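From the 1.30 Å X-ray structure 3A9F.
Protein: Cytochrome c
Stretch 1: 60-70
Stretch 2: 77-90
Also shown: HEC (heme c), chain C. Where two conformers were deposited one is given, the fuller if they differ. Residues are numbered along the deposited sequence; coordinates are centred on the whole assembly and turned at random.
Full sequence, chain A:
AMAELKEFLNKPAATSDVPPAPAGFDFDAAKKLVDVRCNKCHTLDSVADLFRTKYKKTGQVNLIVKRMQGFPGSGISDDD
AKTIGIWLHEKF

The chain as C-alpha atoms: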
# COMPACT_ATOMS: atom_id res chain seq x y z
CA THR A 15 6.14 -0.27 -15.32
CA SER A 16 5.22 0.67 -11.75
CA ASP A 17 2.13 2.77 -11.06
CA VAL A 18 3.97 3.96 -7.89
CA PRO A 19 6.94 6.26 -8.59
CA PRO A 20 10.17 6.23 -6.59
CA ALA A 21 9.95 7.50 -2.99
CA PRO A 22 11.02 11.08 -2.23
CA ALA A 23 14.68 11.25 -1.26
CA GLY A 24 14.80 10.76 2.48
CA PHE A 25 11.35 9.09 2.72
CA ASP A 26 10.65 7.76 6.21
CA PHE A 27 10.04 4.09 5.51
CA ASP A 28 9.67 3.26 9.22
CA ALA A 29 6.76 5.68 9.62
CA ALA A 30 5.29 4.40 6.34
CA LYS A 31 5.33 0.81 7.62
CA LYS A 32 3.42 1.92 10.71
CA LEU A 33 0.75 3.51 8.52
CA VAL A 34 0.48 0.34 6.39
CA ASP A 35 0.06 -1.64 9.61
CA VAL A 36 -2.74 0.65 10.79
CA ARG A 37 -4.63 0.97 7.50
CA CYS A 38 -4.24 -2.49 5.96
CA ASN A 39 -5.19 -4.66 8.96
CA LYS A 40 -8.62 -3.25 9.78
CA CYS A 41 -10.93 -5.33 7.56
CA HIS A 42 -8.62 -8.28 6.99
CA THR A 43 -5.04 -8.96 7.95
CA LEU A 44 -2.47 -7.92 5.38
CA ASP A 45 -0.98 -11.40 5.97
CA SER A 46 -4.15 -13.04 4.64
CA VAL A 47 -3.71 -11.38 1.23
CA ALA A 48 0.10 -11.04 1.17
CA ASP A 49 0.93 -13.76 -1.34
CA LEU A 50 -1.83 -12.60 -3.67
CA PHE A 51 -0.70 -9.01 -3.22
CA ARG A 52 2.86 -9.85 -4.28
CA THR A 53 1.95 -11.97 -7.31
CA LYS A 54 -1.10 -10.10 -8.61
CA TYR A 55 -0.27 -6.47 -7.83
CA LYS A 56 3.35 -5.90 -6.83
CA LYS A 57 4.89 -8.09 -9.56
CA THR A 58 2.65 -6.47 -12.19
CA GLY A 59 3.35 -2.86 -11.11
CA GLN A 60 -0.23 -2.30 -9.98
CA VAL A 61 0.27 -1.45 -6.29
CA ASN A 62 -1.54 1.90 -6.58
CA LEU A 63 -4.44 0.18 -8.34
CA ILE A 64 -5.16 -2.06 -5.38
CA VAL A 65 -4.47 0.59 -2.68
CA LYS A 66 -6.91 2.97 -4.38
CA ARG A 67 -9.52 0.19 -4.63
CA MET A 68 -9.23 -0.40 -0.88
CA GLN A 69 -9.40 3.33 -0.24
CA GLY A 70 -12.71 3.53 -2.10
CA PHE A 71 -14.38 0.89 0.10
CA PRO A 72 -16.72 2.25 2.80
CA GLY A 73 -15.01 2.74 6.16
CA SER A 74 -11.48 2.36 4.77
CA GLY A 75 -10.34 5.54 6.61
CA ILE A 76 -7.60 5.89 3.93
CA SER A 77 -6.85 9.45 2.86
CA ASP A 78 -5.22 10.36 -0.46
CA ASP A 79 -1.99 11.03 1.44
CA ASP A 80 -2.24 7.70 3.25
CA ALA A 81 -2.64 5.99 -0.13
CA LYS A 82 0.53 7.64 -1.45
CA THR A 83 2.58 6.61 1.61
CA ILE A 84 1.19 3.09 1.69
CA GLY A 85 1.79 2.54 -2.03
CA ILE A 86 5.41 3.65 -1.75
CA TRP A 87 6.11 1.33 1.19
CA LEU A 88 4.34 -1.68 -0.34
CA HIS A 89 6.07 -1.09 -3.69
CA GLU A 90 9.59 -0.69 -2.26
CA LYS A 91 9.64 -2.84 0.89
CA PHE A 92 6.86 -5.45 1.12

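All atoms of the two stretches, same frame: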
# COMPACT_ATOMS: atom_id res chain seq x y z
N GLN A 60 1.11 -2.82 -10.20
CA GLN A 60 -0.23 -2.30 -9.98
C GLN A 60 -0.55 -2.13 -8.49
O GLN A 60 -1.68 -2.33 -8.04
CB GLN A 60 -1.26 -3.20 -10.67
CG GLN A 60 -1.14 -3.16 -12.20
CD GLN A 60 -2.17 -4.03 -12.89
OE1 GLN A 60 -3.14 -3.52 -13.44
NE2 GLN A 60 -1.97 -5.34 -12.84
N VAL A 61 0.46 -1.71 -7.72
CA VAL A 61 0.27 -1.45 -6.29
C VAL A 61 -0.74 -0.31 -6.05
O VAL A 61 -1.63 -0.43 -5.21
CB VAL A 61 1.63 -1.14 -5.61
CG1 VAL A 61 1.41 -0.63 -4.19
CG2 VAL A 61 2.55 -2.37 -5.65
N ASN A 62 -0.60 0.80 -6.78
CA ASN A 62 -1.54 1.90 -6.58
C ASN A 62 -2.97 1.50 -6.92
O ASN A 62 -3.90 1.90 -6.24
CB ASN A 62 -1.13 3.14 -7.38
CG ASN A 62 -1.93 4.34 -6.99
OD1 ASN A 62 -1.91 4.76 -5.82
ND2 ASN A 62 -2.66 4.91 -7.94
N LEU A 63 -3.13 0.69 -7.97
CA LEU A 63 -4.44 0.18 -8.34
C LEU A 63 -5.15 -0.44 -7.14
O LEU A 63 -6.30 -0.08 -6.84
CB LEU A 63 -4.31 -0.85 -9.47
CG LEU A 63 -5.62 -1.46 -9.98
CD1 LEU A 63 -6.41 -0.43 -10.78
CD2 LEU A 63 -5.34 -2.69 -10.84
N ILE A 64 -4.49 -1.36 -6.46
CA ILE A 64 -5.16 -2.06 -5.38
C ILE A 64 -5.33 -1.16 -4.14
O ILE A 64 -6.37 -1.23 -3.46
CB ILE A 64 -4.53 -3.45 -5.06
CG1 ILE A 64 -5.45 -4.29 -4.17
CG2 ILE A 64 -3.15 -3.34 -4.44
CD1 ILE A 64 -6.82 -4.59 -4.76
N VAL A 65 -4.35 -0.30 -3.85
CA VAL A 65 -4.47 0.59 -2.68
C VAL A 65 -5.65 1.54 -2.87
O VAL A 65 -6.43 1.76 -1.93
CB VAL A 65 -3.16 1.34 -2.44
CG1 VAL A 65 -3.32 2.42 -1.37
CG2 VAL A 65 -2.05 0.34 -2.03
N LYS A 66 -5.80 2.07 -4.09
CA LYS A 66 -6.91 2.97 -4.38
C LYS A 66 -8.27 2.25 -4.34
O LYS A 66 -9.27 2.83 -3.91
CB LYS A 66 -6.68 3.73 -5.70
CG LYS A 66 -5.45 4.67 -5.71
CD LYS A 66 -5.46 5.82 -4.68
CE LYS A 66 -6.37 6.96 -5.11
NZ LYS A 66 -6.29 8.12 -4.16
N ARG A 67 -8.30 0.98 -4.75
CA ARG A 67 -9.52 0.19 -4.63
C ARG A 67 -9.92 0.06 -3.16
O ARG A 67 -11.07 0.30 -2.79
CB ARG A 67 -9.34 -1.19 -5.25
CG ARG A 67 -10.62 -1.97 -5.32
CD ARG A 67 -10.41 -3.20 -6.16
NE ARG A 67 -10.07 -2.87 -7.54
CZ ARG A 67 -9.57 -3.73 -8.42
NH1 ARG A 67 -9.33 -4.98 -8.06
NH2 ARG A 67 -9.30 -3.34 -9.66
N MET A 68 -8.95 -0.30 -2.31
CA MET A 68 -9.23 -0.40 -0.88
C MET A 68 -9.68 0.94 -0.30
O MET A 68 -10.63 1.00 0.49
CB MET A 68 -8.01 -0.96 -0.15
CG MET A 68 -7.59 -2.33 -0.65
SD MET A 68 -8.84 -3.59 -0.25
CE MET A 68 -8.87 -4.40 -1.85
N GLN A 69 -9.02 2.01 -0.71
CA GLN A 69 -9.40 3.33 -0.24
C GLN A 69 -10.87 3.63 -0.52
O GLN A 69 -11.56 4.22 0.31
CB GLN A 69 -8.54 4.40 -0.89
CG GLN A 69 -8.96 5.83 -0.51
CD GLN A 69 -8.17 6.89 -1.20
OE1 GLN A 69 -7.59 6.65 -2.24
NE2 GLN A 69 -8.11 8.06 -0.60
N GLY A 70 -11.33 3.24 -1.71
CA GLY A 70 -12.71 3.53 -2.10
C GLY A 70 -13.77 2.73 -1.36
O GLY A 70 -14.95 3.08 -1.44
N SER A 77 -6.87 8.18 3.58
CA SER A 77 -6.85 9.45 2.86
C SER A 77 -6.01 9.35 1.59
O SER A 77 -5.24 8.40 1.43
CB SER A 77 -6.29 10.54 3.77
OG SER A 77 -4.90 10.29 3.99
N ASP A 78 -6.09 10.36 0.72
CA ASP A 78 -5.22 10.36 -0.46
C ASP A 78 -3.74 10.33 -0.06
O ASP A 78 -2.93 9.64 -0.70
CB ASP A 78 -5.50 11.57 -1.37
CG ASP A 78 -6.78 11.42 -2.17
OD1 ASP A 78 -7.32 10.30 -2.30
OD2 ASP A 78 -7.25 12.45 -2.69
N ASP A 79 -3.37 11.08 0.98
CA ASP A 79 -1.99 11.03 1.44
C ASP A 79 -1.60 9.67 2.01
O ASP A 79 -0.50 9.18 1.77
CB ASP A 79 -1.71 12.12 2.46
CG ASP A 79 -1.57 13.47 1.83
OD1 ASP A 79 -0.98 13.55 0.75
OD2 ASP A 79 -2.04 14.44 2.45
N ASP A 80 -2.51 9.05 2.75
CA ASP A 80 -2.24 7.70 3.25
C ASP A 80 -1.97 6.77 2.06
O ASP A 80 -1.07 5.94 2.11
CB ASP A 80 -3.45 7.11 3.99
CG ASP A 80 -3.79 7.75 5.32
OD1 ASP A 80 -2.95 8.47 5.89
OD2 ASP A 80 -4.93 7.48 5.81
N ALA A 81 -2.78 6.88 1.01
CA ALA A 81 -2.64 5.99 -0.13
C ALA A 81 -1.29 6.17 -0.79
O ALA A 81 -0.69 5.19 -1.22
CB ALA A 81 -3.76 6.22 -1.13
N LYS A 82 -0.80 7.41 -0.86
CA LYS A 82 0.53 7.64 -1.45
C LYS A 82 1.62 6.97 -0.61
O LYS A 82 2.48 6.25 -1.14
CB LYS A 82 0.81 9.14 -1.55
CG LYS A 82 -0.03 9.88 -2.58
CD LYS A 82 0.20 11.38 -2.42
CE LYS A 82 -0.44 12.24 -3.46
NZ LYS A 82 -0.14 13.67 -3.16
N THR A 83 1.57 7.18 0.70
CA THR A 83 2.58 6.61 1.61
C THR A 83 2.56 5.09 1.58
O THR A 83 3.61 4.44 1.52
CB THR A 83 2.32 7.15 3.02
OG1 THR A 83 2.51 8.57 3.00
CG2 THR A 83 3.23 6.50 4.06
N ILE A 84 1.36 4.53 1.65
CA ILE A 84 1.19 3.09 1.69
C ILE A 84 1.68 2.46 0.39
O ILE A 84 2.38 1.45 0.42
CB ILE A 84 -0.29 2.75 1.96
CG1 ILE A 84 -0.63 3.10 3.41
CG2 ILE A 84 -0.58 1.25 1.66
CD1 ILE A 84 -2.14 3.13 3.71
N GLY A 85 1.33 3.07 -0.74
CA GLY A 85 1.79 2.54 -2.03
C GLY A 85 3.31 2.52 -2.15
O GLY A 85 3.89 1.55 -2.64
N ILE A 86 3.95 3.60 -1.71
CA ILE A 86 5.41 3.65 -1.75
C ILE A 86 6.01 2.52 -0.90
O ILE A 86 6.89 1.80 -1.36
CB ILE A 86 5.92 5.01 -1.28
CG1 ILE A 86 5.60 6.09 -2.33
CG2 ILE A 86 7.45 4.94 -1.01
CD1 ILE A 86 5.68 7.52 -1.78
N TRP A 87 5.53 2.35 0.32
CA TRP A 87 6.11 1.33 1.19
C TRP A 87 5.85 -0.07 0.62
O TRP A 87 6.77 -0.89 0.57
CB TRP A 87 5.59 1.43 2.64
CG TRP A 87 6.38 0.54 3.54
CD1 TRP A 87 7.52 0.86 4.22
CD2 TRP A 87 6.13 -0.84 3.81
NE1 TRP A 87 7.99 -0.22 4.91
CE2 TRP A 87 7.16 -1.28 4.68
CE3 TRP A 87 5.13 -1.75 3.43
CZ2 TRP A 87 7.22 -2.60 5.16
CZ3 TRP A 87 5.19 -3.05 3.91
CH2 TRP A 87 6.23 -3.46 4.77
N LEU A 88 4.62 -0.35 0.20
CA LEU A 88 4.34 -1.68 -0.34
C LEU A 88 5.18 -1.93 -1.60
O LEU A 88 5.72 -3.04 -1.77
CB LEU A 88 2.87 -1.83 -0.68
CG LEU A 88 1.94 -1.90 0.53
CD1 LEU A 88 0.50 -1.74 0.04
CD2 LEU A 88 2.14 -3.21 1.31
N HIS A 89 5.31 -0.92 -2.46
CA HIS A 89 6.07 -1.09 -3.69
C HIS A 89 7.55 -1.37 -3.40
O HIS A 89 8.16 -2.26 -4.02
CB HIS A 89 5.90 0.14 -4.59
CG HIS A 89 6.69 0.06 -5.85
ND1 HIS A 89 7.60 1.03 -6.21
CD2 HIS A 89 6.74 -0.89 -6.82
CE1 HIS A 89 8.16 0.68 -7.36
NE2 HIS A 89 7.65 -0.47 -7.75
N GLU A 90 8.14 -0.63 -2.46
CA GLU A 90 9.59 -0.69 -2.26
C GLU A 90 10.08 -1.69 -1.22
O GLU A 90 11.23 -2.12 -1.28
CB GLU A 90 10.15 0.71 -1.96
CG GLU A 90 9.86 1.68 -3.10
CD GLU A 90 10.71 2.94 -3.12
OE1 GLU A 90 11.69 3.06 -2.35
OE2 GLU A 90 10.39 3.83 -3.94
FE HEC C . -8.21 -5.05 1.40
CHA HEC C . -9.15 -7.74 -0.47
CHB HEC C . -5.00 -5.38 0.22
CHC HEC C . -7.25 -2.40 3.31
CHD HEC C . -11.42 -4.63 2.46
NA HEC C . -7.27 -6.31 0.14
C1A HEC C . -7.84 -7.36 -0.56
C2A HEC C . -6.84 -7.98 -1.41
C3A HEC C . -5.70 -7.29 -1.22
C4A HEC C . -5.94 -6.27 -0.24
CMA HEC C . -4.32 -7.53 -1.86
CAA HEC C . -7.11 -9.16 -2.35
CBA HEC C . -7.60 -8.62 -3.70
CGA HEC C . -7.71 -9.72 -4.72
O1A HEC C . -8.11 -10.85 -4.37
O2A HEC C . -7.40 -9.45 -5.89
NB HEC C . -6.44 -4.11 1.76
C1B HEC C . -5.25 -4.36 1.11
C2B HEC C . -4.30 -3.33 1.47
C3B HEC C . -4.94 -2.49 2.31
C4B HEC C . -6.28 -2.96 2.51
CMB HEC C . -2.87 -3.27 0.88
CAB HEC C . -4.48 -1.18 2.96
CBB HEC C . -4.33 -0.11 1.85
NC HEC C . -9.16 -3.77 2.66
C1C HEC C . -8.57 -2.76 3.38
C2C HEC C . -9.57 -2.13 4.20
C3C HEC C . -10.74 -2.78 3.99
C4C HEC C . -10.50 -3.78 2.99
CMC HEC C . -9.26 -1.02 5.21
CAC HEC C . -12.13 -2.55 4.63
CBC HEC C . -12.65 -1.10 4.49
ND HEC C . -9.98 -6.03 1.05
C1D HEC C . -11.21 -5.65 1.57
C2D HEC C . -12.25 -6.51 1.05
C3D HEC C . -11.55 -7.47 0.16
C4D HEC C . -10.16 -7.11 0.20
CMD HEC C . -13.72 -6.39 1.39
CAD HEC C . -12.21 -8.60 -0.63
CBD HEC C . -12.83 -8.06 -1.92
CGD HEC C . -11.74 -7.69 -2.87
O1D HEC C . -10.98 -8.59 -3.31
O2D HEC C . -11.63 -6.48 -3.17
O HOH W 1 -0.47 3.99 -3.74
O HOH W 2 -3.67 9.08 -3.44

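Helix 61-70 packs against helix 78-90 with the two helices running in roughly opposite directions, at 140° between their axes. The axes approach to 9.4 Å. The closest backbone register is Val-65 with Ala-81, whose CA atoms lie 6.2 Å apart.

The apolar contact centres on two valines one helical turn apart. Val-65 CG1 lies 3.8 Å from Ala-81 CB. Its other methyl, Val-65 CG2, lies 3.9 Å from Leu-88 CD1 and 4.1 Å from Ile-84 CG2. Val-61 CG1 meets Leu-88 CB at 4.0 Å. Val-61 CG1 also rests 3.6 Å from Gly-85 O, so the valine packs on backbone as well as side chain. Gly-85 has no side chain; its CA lies 4.4 Å from Val-65 CG2.

Polar contacts gather near the start of the second helix. Lys-66 NZ forms a salt bridge with Asp-78 OD1 at 3.0 Å. Gln-69 NE2 donates a hydrogen bond to the same oxygen, Asp-78 OD1, at 2.9 Å. Lys-66 NZ also donates to Gln-69 OE1 at 2.7 Å. The three side chains therefore form a closed network. The CA-to-CB bond of Lys-66 points sideways to the second helix, but the end of the side chain comes nearer to it.

Two waters bridge the helices. Water 1 donates to Asn-62 OD1 (2.6 Å) and Ala-81 O (2.8 Å). Water 2 accepts from Lys-66 NZ and donates to Asp-78 O, both at 2.9 Å.

The second helix is capped by Ser-77, whose OG accepts from Asp-80 N at 3.0 Å. In return, Ser-77 N donates to Asp-80 OD2 at 3.0 Å.

Both helices reach the heme. Met-68 SD binds HEC FE at 2.3 Å. Leu-88 CD1 lies 3.8 Å from HEC CMB, and Ile-84 CG2 lies 4.0 Å from HEC CBB.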